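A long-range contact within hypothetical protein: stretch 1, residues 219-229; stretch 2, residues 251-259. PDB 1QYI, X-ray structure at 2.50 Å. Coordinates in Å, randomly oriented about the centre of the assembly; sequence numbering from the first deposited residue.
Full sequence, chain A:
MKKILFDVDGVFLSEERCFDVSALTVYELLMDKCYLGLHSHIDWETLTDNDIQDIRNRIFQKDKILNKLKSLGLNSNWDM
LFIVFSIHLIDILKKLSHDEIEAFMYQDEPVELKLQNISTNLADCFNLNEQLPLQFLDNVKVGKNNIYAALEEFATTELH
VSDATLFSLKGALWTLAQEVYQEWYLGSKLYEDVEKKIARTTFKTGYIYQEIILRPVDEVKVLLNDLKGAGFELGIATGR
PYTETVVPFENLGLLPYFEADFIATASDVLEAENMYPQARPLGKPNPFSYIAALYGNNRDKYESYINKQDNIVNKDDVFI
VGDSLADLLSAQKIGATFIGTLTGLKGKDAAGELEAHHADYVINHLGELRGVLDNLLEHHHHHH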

# COMPACT_ATOMS: atom_id res chain seq x y z
N GLU A 219 21.18 12.50 -5.15
CA GLU A 219 22.01 12.37 -3.95
C GLU A 219 22.20 10.91 -3.54
O GLU A 219 23.28 10.53 -3.09
CB GLU A 219 21.37 13.14 -2.78
CG GLU A 219 22.14 14.36 -2.31
CD GLU A 219 21.44 15.10 -1.18
OE1 GLU A 219 20.37 15.71 -1.43
OE2 GLU A 219 21.94 15.07 -0.03
N VAL A 220 21.16 10.09 -3.70
CA VAL A 220 21.26 8.67 -3.35
C VAL A 220 22.04 7.91 -4.43
O VAL A 220 22.65 6.89 -4.13
CB VAL A 220 19.87 7.99 -3.15
CG1 VAL A 220 18.93 8.91 -2.40
CG2 VAL A 220 19.29 7.57 -4.48
N LYS A 221 22.02 8.40 -5.66
CA LYS A 221 22.74 7.74 -6.73
C LYS A 221 24.24 7.80 -6.48
O LYS A 221 24.99 6.96 -6.98
CB LYS A 221 22.42 8.37 -8.08
CG LYS A 221 21.10 7.96 -8.71
CD LYS A 221 20.83 8.80 -9.95
CE LYS A 221 19.55 8.37 -10.67
NZ LYS A 221 19.16 9.33 -11.75
N VAL A 222 24.67 8.79 -5.70
CA VAL A 222 26.09 8.94 -5.36
C VAL A 222 26.42 8.06 -4.16
O VAL A 222 27.51 7.50 -4.06
CB VAL A 222 26.44 10.41 -5.00
CG1 VAL A 222 27.91 10.49 -4.57
CG2 VAL A 222 26.19 11.32 -6.19
N LEU A 223 25.46 7.96 -3.24
CA LEU A 223 25.62 7.14 -2.04
C LEU A 223 25.69 5.67 -2.42
O LEU A 223 26.54 4.94 -1.93
CB LEU A 223 24.44 7.38 -1.08
CG LEU A 223 24.13 6.32 -0.01
CD1 LEU A 223 25.30 6.19 0.97
CD2 LEU A 223 22.85 6.71 0.71
N LEU A 224 24.79 5.24 -3.29
CA LEU A 224 24.76 3.85 -3.73
C LEU A 224 26.03 3.51 -4.50
O LEU A 224 26.62 2.44 -4.33
CB LEU A 224 23.54 3.59 -4.62
CG LEU A 224 22.19 3.75 -3.91
CD1 LEU A 224 21.07 3.52 -4.91
CD2 LEU A 224 22.11 2.78 -2.75
N ASN A 225 26.45 4.45 -5.36
CA ASN A 225 27.65 4.29 -6.16
C ASN A 225 28.89 4.12 -5.28
O ASN A 225 29.68 3.21 -5.50
CB ASN A 225 27.81 5.51 -7.07
CG ASN A 225 28.84 5.30 -8.16
OD1 ASN A 225 28.79 4.31 -8.90
ND2 ASN A 225 29.77 6.24 -8.28
N ASP A 226 29.05 4.98 -4.28
CA ASP A 226 30.20 4.87 -3.39
C ASP A 226 30.09 3.59 -2.57
O ASP A 226 31.10 2.95 -2.29
CB ASP A 226 30.29 6.06 -2.44
CG ASP A 226 30.35 7.39 -3.17
OD1 ASP A 226 30.86 7.44 -4.31
OD2 ASP A 226 29.89 8.40 -2.58
N LEU A 227 28.87 3.22 -2.19
CA LEU A 227 28.64 2.00 -1.42
C LEU A 227 29.24 0.83 -2.18
O LEU A 227 29.89 -0.04 -1.59
CB LEU A 227 27.14 1.78 -1.20
CG LEU A 227 26.53 1.97 0.19
CD1 LEU A 227 27.18 3.11 0.94
CD2 LEU A 227 25.03 2.20 0.02
N LYS A 228 29.02 0.81 -3.49
CA LYS A 228 29.57 -0.25 -4.32
C LYS A 228 31.07 -0.06 -4.39
O LYS A 228 31.84 -1.03 -4.37
CB LYS A 228 28.93 -0.22 -5.71
CG LYS A 228 27.61 -1.00 -5.80
CD LYS A 228 26.61 -0.31 -6.72
CE LYS A 228 26.46 -1.03 -8.04
NZ LYS A 228 25.64 -2.26 -7.90
N GLY A 229 31.50 1.19 -4.46
CA GLY A 229 32.92 1.49 -4.52
C GLY A 229 33.70 0.98 -3.32
O GLY A 229 34.92 0.75 -3.40
N ASN A 251 12.17 3.87 -13.48
CA ASN A 251 11.88 5.25 -13.89
C ASN A 251 12.78 6.26 -13.19
O ASN A 251 13.16 7.28 -13.77
CB ASN A 251 10.39 5.54 -13.63
CG ASN A 251 10.05 7.03 -13.68
OD1 ASN A 251 9.76 7.65 -12.65
ND2 ASN A 251 10.06 7.61 -14.87
N LEU A 252 13.14 5.98 -11.94
CA LEU A 252 13.98 6.89 -11.15
C LEU A 252 15.47 6.79 -11.42
O LEU A 252 16.22 7.72 -11.12
CB LEU A 252 13.72 6.67 -9.67
CG LEU A 252 12.30 6.98 -9.20
CD1 LEU A 252 12.09 6.41 -7.81
CD2 LEU A 252 12.08 8.49 -9.21
N GLY A 253 15.91 5.66 -11.98
CA GLY A 253 17.33 5.48 -12.26
C GLY A 253 18.10 4.85 -11.11
O GLY A 253 19.30 5.03 -10.99
N LEU A 254 17.41 4.10 -10.26
CA LEU A 254 18.06 3.46 -9.13
C LEU A 254 18.30 1.99 -9.42
O LEU A 254 19.25 1.39 -8.91
CB LEU A 254 17.20 3.61 -7.87
CG LEU A 254 16.86 5.04 -7.46
CD1 LEU A 254 15.87 5.02 -6.31
CD2 LEU A 254 18.12 5.80 -7.08
N LEU A 255 17.44 1.41 -10.25
CA LEU A 255 17.54 0.00 -10.60
C LEU A 255 18.95 -0.46 -10.97
O LEU A 255 19.39 -1.52 -10.54
CB LEU A 255 16.57 -0.31 -11.74
CG LEU A 255 16.23 -1.79 -11.88
CD1 LEU A 255 15.58 -2.29 -10.60
CD2 LEU A 255 15.30 -1.99 -13.07
N PRO A 256 19.67 0.32 -11.78
CA PRO A 256 21.03 -0.06 -12.18
C PRO A 256 22.00 -0.39 -11.02
O PRO A 256 23.05 -1.00 -11.24
CB PRO A 256 21.50 1.13 -13.01
CG PRO A 256 20.23 1.55 -13.70
CD PRO A 256 19.21 1.49 -12.57
N TYR A 257 21.63 0.01 -9.80
CA TYR A 257 22.46 -0.23 -8.61
C TYR A 257 22.02 -1.48 -7.86
O TYR A 257 22.56 -1.78 -6.79
CB TYR A 257 22.38 0.95 -7.66
CG TYR A 257 22.85 2.24 -8.26
CD1 TYR A 257 24.21 2.48 -8.49
CD2 TYR A 257 21.94 3.23 -8.63
CE1 TYR A 257 24.65 3.67 -9.06
CE2 TYR A 257 22.36 4.42 -9.20
CZ TYR A 257 23.71 4.64 -9.42
OH TYR A 257 24.10 5.81 -10.01
N PHE A 258 21.06 -2.21 -8.41
CA PHE A 258 20.55 -3.41 -7.78
C PHE A 258 20.43 -4.54 -8.79
O PHE A 258 19.71 -4.40 -9.78
CB PHE A 258 19.17 -3.14 -7.18
CG PHE A 258 19.14 -2.05 -6.17
CD1 PHE A 258 19.35 -2.32 -4.83
CD2 PHE A 258 18.92 -0.73 -6.56
CE1 PHE A 258 19.34 -1.31 -3.89
CE2 PHE A 258 18.91 0.29 -5.62
CZ PHE A 258 19.12 0.00 -4.28
N GLU A 259 21.12 -5.65 -8.56
CA GLU A 259 21.04 -6.80 -9.46
C GLU A 259 19.65 -7.41 -9.34
O GLU A 259 19.15 -7.61 -8.24
CB GLU A 259 22.07 -7.86 -9.08
CG GLU A 259 23.05 -8.16 -10.18
CD GLU A 259 23.86 -6.95 -10.56
OE1 GLU A 259 23.27 -5.98 -11.08
OE2 GLU A 259 25.10 -6.97 -10.33
O HOH W 1 24.48 -4.11 -9.31
O HOH W 2 24.04 -4.02 -6.11

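Two lysines of one helix, Lys-221 and Lys-228, reach backbone carbonyls of the facing stretch, yet both direct bonds are weak. Lys-221 NZ donates to Leu-252 O at 3.4 Å. The extended Lys-221 chain also brings Lys-221 CE to 3.4 Å from Gly-253 O. Gly-253 follows the end of a helix in a Schellman motif, with positive phi. A CB there would clash with Lys-221 NZ, and the backbone angles alone already call for glycine.

Lys-228 NZ donates to Tyr-257 O at 3.3 Å. Water supplements this weak bond. Water 2 accepts from Lys-228 NZ, weakly, and the oxygen of water 2 is 2.8 Å from Tyr-257 O, to which it donates. Water 1 accepts from Lys-228 NZ at 2.6 Å and donates weakly to Glu-259 OE1, so it links the two charged side chains.

Between the lysines, Tyr-257 has the largest covered area. Leu-224 lies over one face of its ring, with Leu-224 CB 4.2 Å from the centroid of the Tyr-257 ring in a CH-pi contact. Lys-228 CD sits at the ring edge. Leu-224 CD1 also packs 4.0 Å from Phe-258 CE2. Leu-254 points its CA-to-CB bond sideways, but its end comes nearer. There Leu-254 CD2 meets Val-220 CG2 at 3.4 Å, a tight apolar contact.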